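Local coordinates for protein methyltransferase (Pyrococcus horikoshii, PDB 1IXK) that probably methylates cytidine at carbon 5 in RNA, most likely tRNA, using S-adenosyl-L-methionine as the methyl donor, at residues R48-L52 against S134-Q138; K66-K71 against L82-S88; I146-D150 against L184-F188. Residue numbers count along the deposited sequence, not the author numbering.

Contact 1: residues R48-L52 against S134-Q138; sequences RVNTL and SYLAQ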
ATOM      1  N   ARG A  48      -9.839   7.298   7.404  1.00 12.89           N
ATOM      2  CA  ARG A  48      -8.708   8.149   7.727  1.00 14.88           C
ATOM      3  C   ARG A  48      -9.228   9.557   7.961  1.00 13.72           C
ATOM      4  O   ARG A  48     -10.010  10.073   7.171  1.00 14.81           O
ATOM      5  CB  ARG A  48      -7.730   8.153   6.554  1.00 15.38           C
ATOM      6  CG  ARG A  48      -6.564   9.113   6.681  1.00 19.38           C
ATOM      7  CD  ARG A  48      -5.866   9.245   5.336  1.00 15.48           C
ATOM      8  NE  ARG A  48      -6.403  10.329   4.522  1.00 16.89           N
ATOM      9  CZ  ARG A  48      -6.590  10.266   3.207  1.00 16.15           C
ATOM     10  NH1 ARG A  48      -7.071  11.315   2.558  1.00 16.65           N
ATOM     11  NH2 ARG A  48      -6.327   9.146   2.539  1.00 14.97           N
ATOM     12  N   VAL A  49      -8.805  10.176   9.055  1.00 14.70           N
ATOM     13  CA  VAL A  49      -9.234  11.541   9.348  1.00 14.03           C
ATOM     14  C   VAL A  49      -8.472  12.490   8.424  1.00 15.45           C
ATOM     15  O   VAL A  49      -7.248  12.399   8.316  1.00 13.48           O
ATOM     16  CB  VAL A  49      -8.906  11.935  10.798  1.00 14.34           C
ATOM     17  CG1 VAL A  49      -9.286  13.391  11.032  1.00 16.05           C
ATOM     18  CG2 VAL A  49      -9.638  11.014  11.774  1.00 15.88           C
ATOM     19  N   ASN A  50      -9.190  13.391   7.760  1.00 15.28           N
ATOM     20  CA  ASN A  50      -8.544  14.355   6.881  1.00 16.12           C
ATOM     21  C   ASN A  50      -8.136  15.552   7.729  1.00 16.76           C
ATOM     22  O   ASN A  50      -8.932  16.461   7.983  1.00 14.42           O
ATOM     23  CB  ASN A  50      -9.487  14.790   5.759  1.00 16.38           C
ATOM     24  CG  ASN A  50      -8.885  15.873   4.885  1.00 16.40           C
ATOM     25  OD1 ASN A  50      -7.673  16.090   4.895  1.00 15.74           O
ATOM     26  ND2 ASN A  50      -9.726  16.552   4.119  1.00 14.44           N
ATOM     27  N   THR A  51      -6.884  15.540   8.172  1.00 16.51           N
ATOM     28  CA  THR A  51      -6.368  16.604   9.017  1.00 18.64           C
ATOM     29  C   THR A  51      -6.223  17.942   8.303  1.00 19.82           C
ATOM     30  O   THR A  51      -5.849  18.941   8.915  1.00 19.97           O
ATOM     31  CB  THR A  51      -5.034  16.192   9.651  1.00 19.39           C
ATOM     32  OG1 THR A  51      -4.084  15.874   8.627  1.00 17.64           O
ATOM     33  CG2 THR A  51      -5.248  14.975  10.541  1.00 19.74           C
ATOM     34  N   LEU A  52      -6.519  17.965   7.008  1.00 19.32           N
ATOM     35  CA  LEU A  52      -6.460  19.213   6.262  1.00 22.03           C
ATOM     36  C   LEU A  52      -7.701  20.011   6.645  1.00 23.92           C
ATOM     37  O   LEU A  52      -7.732  21.233   6.499  1.00 23.39           O
ATOM     38  CB  LEU A  52      -6.476  18.964   4.753  1.00 20.11           C
ATOM     39  CG  LEU A  52      -5.183  18.528   4.060  1.00 19.89           C
ATOM     40  CD1 LEU A  52      -5.447  18.358   2.580  1.00 17.44           C
ATOM     41  CD2 LEU A  52      -4.091  19.570   4.287  1.00 20.29           C
ATOM     42  N   SER A 134      -4.086  11.543  -1.598  1.00 13.72           N
ATOM     43  CA  SER A 134      -4.635  12.552  -0.696  1.00 13.62           C
ATOM     44  C   SER A 134      -4.034  12.418   0.708  1.00 12.91           C
ATOM     45  O   SER A 134      -3.955  13.394   1.458  1.00 12.53           O
ATOM     46  CB  SER A 134      -6.172  12.457  -0.650  1.00 14.62           C
ATOM     47  OG  SER A 134      -6.619  11.151  -0.336  1.00 13.90           O
ATOM     48  N   TYR A 135      -3.590  11.218   1.065  1.00 11.13           N
ATOM     49  CA  TYR A 135      -2.974  11.034   2.377  1.00 11.78           C
ATOM     50  C   TYR A 135      -1.641  11.786   2.343  1.00 11.67           C
ATOM     51  O   TYR A 135      -1.295  12.504   3.288  1.00 11.16           O
ATOM     52  CB  TYR A 135      -2.747   9.543   2.675  1.00 12.53           C
ATOM     53  CG  TYR A 135      -2.664   9.204   4.158  1.00 12.62           C
ATOM     54  CD1 TYR A 135      -2.917   7.907   4.607  1.00 16.24           C
ATOM     55  CD2 TYR A 135      -2.366  10.184   5.115  1.00 13.25           C
ATOM     56  CE1 TYR A 135      -2.885   7.589   5.968  1.00 16.16           C
ATOM     57  CE2 TYR A 135      -2.329   9.875   6.483  1.00 14.37           C
ATOM     58  CZ  TYR A 135      -2.593   8.573   6.899  1.00 17.57           C
ATOM     59  OH  TYR A 135      -2.576   8.248   8.242  1.00 16.92           O
ATOM     60  N   LEU A 136      -0.899  11.633   1.246  1.00  9.38           N
ATOM     61  CA  LEU A 136       0.380  12.329   1.097  1.00 10.51           C
ATOM     62  C   LEU A 136       0.142  13.830   1.233  1.00 12.97           C
ATOM     63  O   LEU A 136       0.915  14.535   1.885  1.00 11.08           O
ATOM     64  CB  LEU A 136       1.008  12.054  -0.277  1.00  9.69           C
ATOM     65  CG  LEU A 136       1.401  10.619  -0.631  1.00 10.99           C
ATOM     66  CD1 LEU A 136       1.824  10.561  -2.097  1.00  9.14           C
ATOM     67  CD2 LEU A 136       2.529  10.131   0.281  1.00  8.00           C
ATOM     68  N   ALA A 137      -0.933  14.310   0.616  1.00  9.74           N
ATOM     69  CA  ALA A 137      -1.269  15.725   0.663  1.00 11.93           C
ATOM     70  C   ALA A 137      -1.493  16.264   2.075  1.00  8.76           C
ATOM     71  O   ALA A 137      -1.002  17.343   2.405  1.00  9.06           O
ATOM     72  CB  ALA A 137      -2.507  16.005  -0.201  1.00  9.49           C
ATOM     73  N   GLN A 138      -2.229  15.537   2.912  1.00 10.22           N
ATOM     74  CA  GLN A 138      -2.469  16.041   4.259  1.00 11.59           C
ATOM     75  C   GLN A 138      -1.210  15.940   5.115  1.00 10.88           C
ATOM     76  O   GLN A 138      -0.972  16.776   5.985  1.00 11.45           O
ATOM     77  CB  GLN A 138      -3.671  15.335   4.918  1.00 12.98           C
ATOM     78  CG  GLN A 138      -3.511  13.864   5.261  1.00 14.30           C
ATOM     79  CD  GLN A 138      -4.788  13.275   5.852  1.00 16.44           C
ATOM     80  OE1 GLN A 138      -5.798  13.123   5.158  1.00 16.40           O
ATOM     81  NE2 GLN A 138      -4.752  12.951   7.140  1.00 13.29           N
TER
HETATM   82  O   HOH W   1      -6.573  14.405   2.391  1.00 21.98           O
HETATM   83  O   HOH W   2      -2.766  17.938   7.464  1.00 18.32           O
HETATM   84  O   HOH W   3      -2.367  13.783   8.554  1.00 19.98           O

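Contact 2: residues K66-K71 against L82-S88; sequences KGFQFK and LTREPFS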
ATOM      1  N   LYS A  66     -22.180  10.242  17.624  1.00 28.94           N
ATOM      2  CA  LYS A  66     -23.226   9.730  16.745  1.00 27.06           C
ATOM      3  C   LYS A  66     -23.459   8.226  16.863  1.00 25.20           C
ATOM      4  O   LYS A  66     -24.341   7.678  16.203  1.00 24.59           O
ATOM      5  CB  LYS A  66     -22.913  10.088  15.291  1.00 26.82           C
ATOM      6  CG  LYS A  66     -22.817  11.580  15.039  1.00 29.18           C
ATOM      7  CD  LYS A  66     -22.726  11.885  13.554  1.00 29.12           C
ATOM      8  CE  LYS A  66     -22.666  13.382  13.313  1.00 30.91           C
ATOM      9  NZ  LYS A  66     -22.866  13.704  11.882  1.00 30.36           N
ATOM     10  N   GLY A  67     -22.668   7.556  17.695  1.00 22.88           N
ATOM     11  CA  GLY A  67     -22.847   6.127  17.874  1.00 21.53           C
ATOM     12  C   GLY A  67     -21.780   5.238  17.259  1.00 21.87           C
ATOM     13  O   GLY A  67     -21.797   4.025  17.457  1.00 20.82           O
ATOM     14  N   PHE A  68     -20.857   5.822  16.508  1.00 21.89           N
ATOM     15  CA  PHE A  68     -19.795   5.029  15.898  1.00 20.47           C
ATOM     16  C   PHE A  68     -18.696   4.712  16.904  1.00 20.47           C
ATOM     17  O   PHE A  68     -18.388   5.524  17.774  1.00 20.97           O
ATOM     18  CB  PHE A  68     -19.178   5.769  14.708  1.00 20.20           C
ATOM     19  CG  PHE A  68     -20.135   6.012  13.577  1.00 20.34           C
ATOM     20  CD1 PHE A  68     -20.998   7.102  13.599  1.00 21.43           C
ATOM     21  CD2 PHE A  68     -20.182   5.143  12.493  1.00 20.96           C
ATOM     22  CE1 PHE A  68     -21.893   7.323  12.555  1.00 20.71           C
ATOM     23  CE2 PHE A  68     -21.073   5.356  11.445  1.00 20.82           C
ATOM     24  CZ  PHE A  68     -21.929   6.446  11.478  1.00 21.51           C
ATOM     25  N   GLN A  69     -18.123   3.519  16.794  1.00 19.93           N
ATOM     26  CA  GLN A  69     -17.023   3.112  17.661  1.00 19.78           C
ATOM     27  C   GLN A  69     -15.958   2.543  16.729  1.00 19.48           C
ATOM     28  O   GLN A  69     -16.278   1.969  15.689  1.00 18.34           O
ATOM     29  CB  GLN A  69     -17.485   2.068  18.681  1.00 21.86           C
ATOM     30  CG  GLN A  69     -18.610   2.570  19.579  1.00 26.27           C
ATOM     31  CD  GLN A  69     -19.004   1.574  20.655  1.00 28.73           C
ATOM     32  OE1 GLN A  69     -19.164   0.385  20.388  1.00 31.57           O
ATOM     33  NE2 GLN A  69     -19.179   2.063  21.878  1.00 30.63           N
ATOM     34  N   PHE A  70     -14.693   2.715  17.090  1.00 19.48           N
ATOM     35  CA  PHE A  70     -13.610   2.251  16.233  1.00 20.30           C
ATOM     36  C   PHE A  70     -12.295   2.085  16.977  1.00 20.27           C
ATOM     37  O   PHE A  70     -12.120   2.623  18.070  1.00 20.89           O
ATOM     38  CB  PHE A  70     -13.417   3.247  15.087  1.00 18.87           C
ATOM     39  CG  PHE A  70     -13.719   4.672  15.468  1.00 19.74           C
ATOM     40  CD1 PHE A  70     -14.996   5.200  15.279  1.00 19.98           C
ATOM     41  CD2 PHE A  70     -12.745   5.473  16.060  1.00 20.95           C
ATOM     42  CE1 PHE A  70     -15.300   6.505  15.676  1.00 19.88           C
ATOM     43  CE2 PHE A  70     -13.039   6.783  16.462  1.00 20.85           C
ATOM     44  CZ  PHE A  70     -14.321   7.296  16.268  1.00 21.00           C
ATOM     45  N   LYS A  71     -11.375   1.342  16.366  1.00 19.90           N
ATOM     46  CA  LYS A  71     -10.056   1.098  16.946  1.00 21.37           C
ATOM     47  C   LYS A  71      -8.998   1.725  16.044  1.00 19.79           C
ATOM     48  O   LYS A  71      -9.189   1.845  14.839  1.00 15.95           O
ATOM     49  CB  LYS A  71      -9.776  -0.401  17.048  1.00 24.70           C
ATOM     50  CG  LYS A  71     -10.787  -1.192  17.845  1.00 31.61           C
ATOM     51  CD  LYS A  71     -10.439  -2.671  17.807  1.00 35.76           C
ATOM     52  CE  LYS A  71     -10.369  -3.182  16.369  1.00 38.10           C
ATOM     53  NZ  LYS A  71     -10.003  -4.625  16.295  1.00 40.04           N
ATOM     54  N   LEU A  82     -13.770   0.632  12.000  1.00 17.32           N
ATOM     55  CA  LEU A  82     -15.051   0.533  12.692  1.00 18.55           C
ATOM     56  C   LEU A  82     -15.354  -0.779  13.406  1.00 19.53           C
ATOM     57  O   LEU A  82     -15.108  -1.865  12.878  1.00 18.20           O
ATOM     58  CB  LEU A  82     -16.170   0.842  11.702  1.00 17.63           C
ATOM     59  CG  LEU A  82     -16.195   2.289  11.228  1.00 18.74           C
ATOM     60  CD1 LEU A  82     -16.936   2.399   9.904  1.00 17.76           C
ATOM     61  CD2 LEU A  82     -16.854   3.150  12.311  1.00 18.45           C
ATOM     62  N   THR A  83     -15.892  -0.656  14.618  1.00 21.57           N
ATOM     63  CA  THR A  83     -16.285  -1.799  15.433  1.00 21.55           C
ATOM     64  C   THR A  83     -17.786  -1.682  15.678  1.00 23.45           C
ATOM     65  O   THR A  83     -18.450  -2.657  16.027  1.00 22.96           O
ATOM     66  CB  THR A  83     -15.542  -1.824  16.781  1.00 21.86           C
ATOM     67  OG1 THR A  83     -15.722  -0.575  17.456  1.00 21.15           O
ATOM     68  CG2 THR A  83     -14.059  -2.068  16.557  1.00 23.35           C
ATOM     69  N   ARG A  84     -18.308  -0.474  15.497  1.00 22.71           N
ATOM     70  CA  ARG A  84     -19.739  -0.216  15.643  1.00 24.26           C
ATOM     71  C   ARG A  84     -20.118   0.845  14.628  1.00 23.47           C
ATOM     72  O   ARG A  84     -19.702   1.999  14.726  1.00 22.74           O
ATOM     73  CB  ARG A  84     -20.096   0.286  17.046  1.00 24.35           C
ATOM     74  CG  ARG A  84     -21.615   0.402  17.281  1.00 23.65           C
ATOM     75  CD  ARG A  84     -21.932   0.789  18.723  1.00 25.24           C
ATOM     76  NE  ARG A  84     -23.329   0.541  19.088  1.00 24.97           N
ATOM     77  CZ  ARG A  84     -24.357   1.319  18.756  1.00 26.15           C
ATOM     78  NH1 ARG A  84     -25.586   0.990  19.145  1.00 25.13           N
ATOM     79  NH2 ARG A  84     -24.167   2.428  18.051  1.00 23.14           N
ATOM     80  N   GLU A  85     -20.901   0.445  13.640  1.00 24.09           N
ATOM     81  CA  GLU A  85     -21.332   1.365  12.608  1.00 24.29           C
ATOM     82  C   GLU A  85     -22.845   1.401  12.657  1.00 26.94           C
ATOM     83  O   GLU A  85     -23.509   0.708  11.878  1.00 26.81           O
ATOM     84  CB  GLU A  85     -20.875   0.871  11.237  1.00 24.54           C
ATOM     85  CG  GLU A  85     -20.834   1.945  10.173  1.00 24.45           C
ATOM     86  CD  GLU A  85     -20.302   1.423   8.852  1.00 25.22           C
ATOM     87  OE1 GLU A  85     -19.772   0.292   8.831  1.00 25.76           O
ATOM     88  OE2 GLU A  85     -20.409   2.144   7.839  1.00 24.86           O
ATOM     89  N   PRO A  86     -23.415   2.209  13.572  1.00 27.16           N
ATOM     90  CA  PRO A  86     -24.871   2.255  13.633  1.00 28.62           C
ATOM     91  C   PRO A  86     -25.420   2.307  12.225  1.00 29.54           C
ATOM     92  O   PRO A  86     -26.034   1.328  11.774  1.00 33.33           O
ATOM     93  CB  PRO A  86     -25.160   3.528  14.442  1.00 29.82           C
ATOM     94  CG  PRO A  86     -23.942   4.340  14.286  1.00 28.56           C
ATOM     95  CD  PRO A  86     -22.844   3.312  14.357  1.00 28.87           C
ATOM     96  N   PHE A  87     -25.203   3.426  11.531  1.00 27.74           N
ATOM     97  CA  PHE A  87     -25.674   3.561  10.151  1.00 27.15           C
ATOM     98  C   PHE A  87     -24.442   3.751   9.276  1.00 28.06           C
ATOM     99  O   PHE A  87     -23.343   3.940   9.794  1.00 26.75           O
ATOM    100  CB  PHE A  87     -26.636   4.755   9.987  1.00 26.92           C
ATOM    101  CG  PHE A  87     -26.087   6.072  10.491  1.00 27.14           C
ATOM    102  CD1 PHE A  87     -25.924   6.301  11.856  1.00 26.88           C
ATOM    103  CD2 PHE A  87     -25.735   7.085   9.600  1.00 25.75           C
ATOM    104  CE1 PHE A  87     -25.423   7.518  12.325  1.00 25.98           C
ATOM    105  CE2 PHE A  87     -25.236   8.302  10.057  1.00 24.94           C
ATOM    106  CZ  PHE A  87     -25.077   8.520  11.422  1.00 25.78           C
ATOM    107  N   SER A  88     -24.622   3.698   7.959  1.00 27.17           N
ATOM    108  CA  SER A  88     -23.516   3.845   7.013  1.00 27.08           C
ATOM    109  C   SER A  88     -22.645   5.059   7.287  1.00 25.89           C
ATOM    110  O   SER A  88     -23.133   6.187   7.341  1.00 24.87           O
ATOM    111  CB  SER A  88     -24.053   3.920   5.585  1.00 26.83           C
ATOM    112  OG  SER A  88     -22.986   4.036   4.661  1.00 29.28           O
TER

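Contact 3: residues I146-D150 against L184-F188; sequences IYAFD and LNVEF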
ATOM      1  N   ILE A 146       2.773  17.279  -5.351  1.00 10.63           N
ATOM      2  CA  ILE A 146       2.625  15.849  -5.577  1.00 11.19           C
ATOM      3  C   ILE A 146       2.220  15.621  -7.020  1.00 10.69           C
ATOM      4  O   ILE A 146       1.187  16.119  -7.458  1.00 11.72           O
ATOM      5  CB  ILE A 146       1.520  15.226  -4.710  1.00 11.16           C
ATOM      6  CG1 ILE A 146       1.877  15.346  -3.225  1.00 13.74           C
ATOM      7  CG2 ILE A 146       1.321  13.763  -5.115  1.00 10.18           C
ATOM      8  CD1 ILE A 146       0.695  15.085  -2.306  1.00 13.64           C
ATOM      9  N   TYR A 147       3.041  14.884  -7.758  1.00 11.18           N
ATOM     10  CA  TYR A 147       2.725  14.562  -9.146  1.00 11.91           C
ATOM     11  C   TYR A 147       2.120  13.159  -9.163  1.00 12.71           C
ATOM     12  O   TYR A 147       2.646  12.248  -8.522  1.00 12.35           O
ATOM     13  CB  TYR A 147       3.991  14.572 -10.015  1.00 15.35           C
ATOM     14  CG  TYR A 147       4.563  15.948 -10.276  1.00 19.79           C
ATOM     15  CD1 TYR A 147       5.437  16.551  -9.372  1.00 19.17           C
ATOM     16  CD2 TYR A 147       4.221  16.652 -11.429  1.00 23.72           C
ATOM     17  CE1 TYR A 147       5.959  17.824  -9.612  1.00 23.67           C
ATOM     18  CE2 TYR A 147       4.735  17.924 -11.682  1.00 26.80           C
ATOM     19  CZ  TYR A 147       5.605  18.503 -10.770  1.00 26.69           C
ATOM     20  OH  TYR A 147       6.132  19.749 -11.032  1.00 27.66           O
ATOM     21  N   ALA A 148       1.015  12.988  -9.884  1.00 10.62           N
ATOM     22  CA  ALA A 148       0.358  11.684  -9.986  1.00 12.50           C
ATOM     23  C   ALA A 148      -0.028  11.447 -11.444  1.00 12.38           C
ATOM     24  O   ALA A 148      -0.239  12.400 -12.198  1.00 10.50           O
ATOM     25  CB  ALA A 148      -0.876  11.634  -9.094  1.00 13.47           C
ATOM     26  N   PHE A 149      -0.118  10.175 -11.828  1.00 14.01           N
ATOM     27  CA  PHE A 149      -0.433   9.792 -13.204  1.00 15.68           C
ATOM     28  C   PHE A 149      -1.549   8.753 -13.289  1.00 15.28           C
ATOM     29  O   PHE A 149      -1.579   7.796 -12.515  1.00 18.22           O
ATOM     30  CB  PHE A 149       0.815   9.203 -13.883  1.00 16.79           C
ATOM     31  CG  PHE A 149       2.048  10.059 -13.767  1.00 17.94           C
ATOM     32  CD1 PHE A 149       2.699  10.212 -12.544  1.00 17.81           C
ATOM     33  CD2 PHE A 149       2.572  10.696 -14.887  1.00 17.79           C
ATOM     34  CE1 PHE A 149       3.854  10.987 -12.441  1.00 19.57           C
ATOM     35  CE2 PHE A 149       3.728  11.474 -14.795  1.00 20.06           C
ATOM     36  CZ  PHE A 149       4.370  11.620 -13.568  1.00 18.40           C
ATOM     37  N   ASP A 150      -2.458   8.940 -14.240  1.00 15.16           N
ATOM     38  CA  ASP A 150      -3.556   8.000 -14.459  1.00 15.60           C
ATOM     39  C   ASP A 150      -3.847   7.979 -15.957  1.00 16.16           C
ATOM     40  O   ASP A 150      -4.096   9.025 -16.553  1.00 14.48           O
ATOM     41  CB  ASP A 150      -4.812   8.445 -13.708  1.00 19.24           C
ATOM     42  CG  ASP A 150      -5.843   7.323 -13.566  1.00 22.10           C
ATOM     43  OD1 ASP A 150      -5.886   6.423 -14.438  1.00 23.81           O
ATOM     44  OD2 ASP A 150      -6.613   7.346 -12.583  1.00 23.04           O
ATOM     45  N   LEU A 184       9.510  14.453 -17.278  1.00 30.50           N
ATOM     46  CA  LEU A 184       9.206  15.699 -16.586  1.00 31.01           C
ATOM     47  C   LEU A 184      10.486  16.452 -16.239  1.00 31.53           C
ATOM     48  O   LEU A 184      10.455  17.652 -15.960  1.00 30.83           O
ATOM     49  CB  LEU A 184       8.434  15.417 -15.295  1.00 32.82           C
ATOM     50  CG  LEU A 184       6.960  15.001 -15.340  1.00 33.91           C
ATOM     51  CD1 LEU A 184       6.779  13.723 -16.140  1.00 35.61           C
ATOM     52  CD2 LEU A 184       6.472  14.809 -13.915  1.00 34.38           C
ATOM     53  N   ASN A 185      11.611  15.743 -16.258  1.00 31.80           N
ATOM     54  CA  ASN A 185      12.901  16.339 -15.921  1.00 30.79           C
ATOM     55  C   ASN A 185      12.852  16.967 -14.534  1.00 28.76           C
ATOM     56  O   ASN A 185      13.445  18.016 -14.290  1.00 27.58           O
ATOM     57  CB  ASN A 185      13.301  17.392 -16.958  1.00 34.93           C
ATOM     58  CG  ASN A 185      13.846  16.778 -18.230  1.00 37.85           C
ATOM     59  OD1 ASN A 185      14.152  17.481 -19.192  1.00 42.59           O
ATOM     60  ND2 ASN A 185      13.979  15.459 -18.240  1.00 40.63           N
ATOM     61  N   VAL A 186      12.129  16.318 -13.629  1.00 25.65           N
ATOM     62  CA  VAL A 186      12.005  16.789 -12.257  1.00 23.70           C
ATOM     63  C   VAL A 186      12.723  15.818 -11.319  1.00 21.25           C
ATOM     64  O   VAL A 186      12.667  14.606 -11.513  1.00 19.47           O
ATOM     65  CB  VAL A 186      10.522  16.885 -11.833  1.00 23.11           C
ATOM     66  CG1 VAL A 186      10.418  17.184 -10.347  1.00 24.10           C
ATOM     67  CG2 VAL A 186       9.823  17.974 -12.633  1.00 26.22           C
ATOM     68  N   GLU A 187      13.409  16.359 -10.318  1.00 21.66           N
ATOM     69  CA  GLU A 187      14.120  15.543  -9.332  1.00 22.64           C
ATOM     70  C   GLU A 187      13.219  15.485  -8.101  1.00 19.00           C
ATOM     71  O   GLU A 187      12.804  16.518  -7.588  1.00 18.61           O
ATOM     72  CB  GLU A 187      15.460  16.190  -8.967  1.00 26.14           C
ATOM     73  CG  GLU A 187      15.341  17.638  -8.496  1.00 34.29           C
ATOM     74  CD  GLU A 187      14.803  18.566  -9.573  1.00 37.94           C
ATOM     75  OE1 GLU A 187      15.488  18.742 -10.605  1.00 41.71           O
ATOM     76  OE2 GLU A 187      13.696  19.118  -9.393  1.00 40.78           O
ATOM     77  N   PHE A 188      12.932  14.279  -7.624  1.00 16.20           N
ATOM     78  CA  PHE A 188      12.032  14.104  -6.488  1.00 14.77           C
ATOM     79  C   PHE A 188      12.674  13.844  -5.136  1.00 13.19           C
ATOM     80  O   PHE A 188      13.710  13.195  -5.046  1.00 14.28           O
ATOM     81  CB  PHE A 188      11.054  12.962  -6.790  1.00 14.80           C
ATOM     82  CG  PHE A 188      10.097  13.270  -7.902  1.00 13.42           C
ATOM     83  CD1 PHE A 188       8.873  13.881  -7.634  1.00 13.95           C
ATOM     84  CD2 PHE A 188      10.428  12.981  -9.220  1.00 15.65           C
ATOM     85  CE1 PHE A 188       7.997  14.205  -8.667  1.00 13.92           C
ATOM     86  CE2 PHE A 188       9.556  13.302 -10.263  1.00 14.71           C
ATOM     87  CZ  PHE A 188       8.336  13.914  -9.982  1.00 16.41           C
TER

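Contact 1: residues R48-L52 against S134-Q138
This is a buried, mainly polar contact between the end of strand 46-49, with the loop after it, and helix 131-139. It joins the small N-terminal antiparallel sheet to the methyltransferase core. Arg48 and Gln138 carry most of it. Arg48 NE donates to Gln138 OE1 (2.9 Å), and Arg48 NH1 donates to Ser134 OG (2.9 Å). The two acceptors lie one helical turn apart, so the guanidinium edge spans that turn. Its NH2 hydrogen-bonds Gln103 and the carbonyl of Gly131. Gln138 turns its amide the other way: NE2 donates to Val49 O at 2.8 Å. Arg48 CD lies over the Tyr135 ring, 3.3 Å from its centroid, a CH-pi contact. Tyr135 OH hydrogen-bonds Glu78. Two waters each join Thr51 OG1 to Gln138, one through O and one through NE2. Asn50 OD1 accepts from Leu52 N (3.1 Å), forming an Asx turn, while Asn50 ND2 hydrogen-bonds the carbonyl of Leu166. Leu52 CG packs 3.6 Å from Gln138 CB. The helix begins at the end of the glycine-rich segment Ala126-Lys132, part of the predicted S-adenosyl-L-methionine site. This strand-loop-helix is typical of the class I methyltransferase fold, and here the N-terminal domain docks on its helix.

Contact 2: residues K66-K71 against L82-S88
Residues 66-71 and 82-88 meet as a short antiparallel ladder that opens into a surface packing of rings. Phe68 is the main bump. Its ring fills a hollow lined by Leu82, Glu85, Pro86 and Phe87. Pro86 lies over one face, with CG 3.9 Å from the ring centroid, a CH-pi contact. Leu82 CD2 and Glu85 CG sit at the ring edge. Phe87 closes the outer end: the edge of Phe68 points at the face of Phe87, edge-to-face, with centroids 4.9 Å apart. Gly67 leaves room for this wall. Gly67, the first residue past helix 56-65 to leave helical angles, has positive phi in a Schellman motif. A CB there would lie only 3.3 Å from Pro86 CG and would also jam against the carbonyl of Lys66. Arg84 NH2 donates a hydrogen bond to Gly67 O (2.9 Å).

Further along, Gln69 pairs with Arg84: Gln69 N donates to Arg84 O (3.0 Å), and Arg84 N to Gln69 O (3.2 Å). Thr83 N also donates to Gln69 O (2.9 Å). Thr83 and Arg84 thus both face Gln69, a classic beta bulge, and the register shifts by one before Phe70 pairs with Leu82. Lys71 CG lies against Thr83 CG2 at 3.6 Å.

Strand 69-73 is an outer strand of the N-terminal sheet, next to 79-82. Phe70 leans onto helix 56-65 at Val60 and Leu63, and meets Phe47 and Phe80 edge-to-face. Phe68 also touches Ile89 and Thr92, in the loop leading to helix 93-96.

Contact 3: residues I146-D150 against L184-F188
In the Rossmann-like sheet of the class I methyltransferase fold, one side of strand 145-149, Tyr147 and Phe149, packs against the loop that leads into strand 188-194. The contact is small and made by side chains, largely apolar. Ile146 points away, and its side chain touches helix 131-139. Tyr147 and Phe149 are two residues apart, so their CA-to-CB bonds point the same way, and with chi1 near m (-72° and -51°) both rings reach Leu184. Leu184 has chi1 m and chi2 p. Leu184 CD2 lies 3.8 Å from Tyr147 CD2 and 3.8 Å from Phe149 CZ, at the edge of the Phe149 ring. Val186, with chi1 t, is a looser neighbour near the phenol end: its CG2 is 4.4 Å from Tyr147 OH. Phe188 starts sideways from its backbone, but its m rotamer carries the ring to Tyr147. It also rests on Ile121 and Ala123 of strand 121-124, which lies between 145-149 and 188-194. Asp150, just past the strand, is a predicted S-adenosyl-L-methionine ligand and forms a salt bridge with Arg155. The Tyr147 and Phe188 rings are nearly perpendicular, and their closest atoms are Tyr147 CD1 and Phe188 CE1, 3.5 Å apart.

After three N-terminal helices the chain forms strand 46-49, where residues 48-52 begin. It then runs through helix 56-65 into contact 2, which closes a short loop around strands 69-73 and 79-82 of the N-terminal sheet. All of contact 2 falls within the longer loop that contact 1 closes when the chain reaches helix 131-139. Contact 1 thereby ties the N-terminal sheet to the methyltransferase core. Contact 3 comes afterwards, in series, and closes a loop over helix 153-166 and strand 171-174, joining strand 145-149 to the loop entering strand 188-194. Contacts 1 and 3 touch where Ile146 CD1 lies 3.4 Å from Ala137 N. Contacts 2 and 3 stay about 24 Å apart at their nearest atoms.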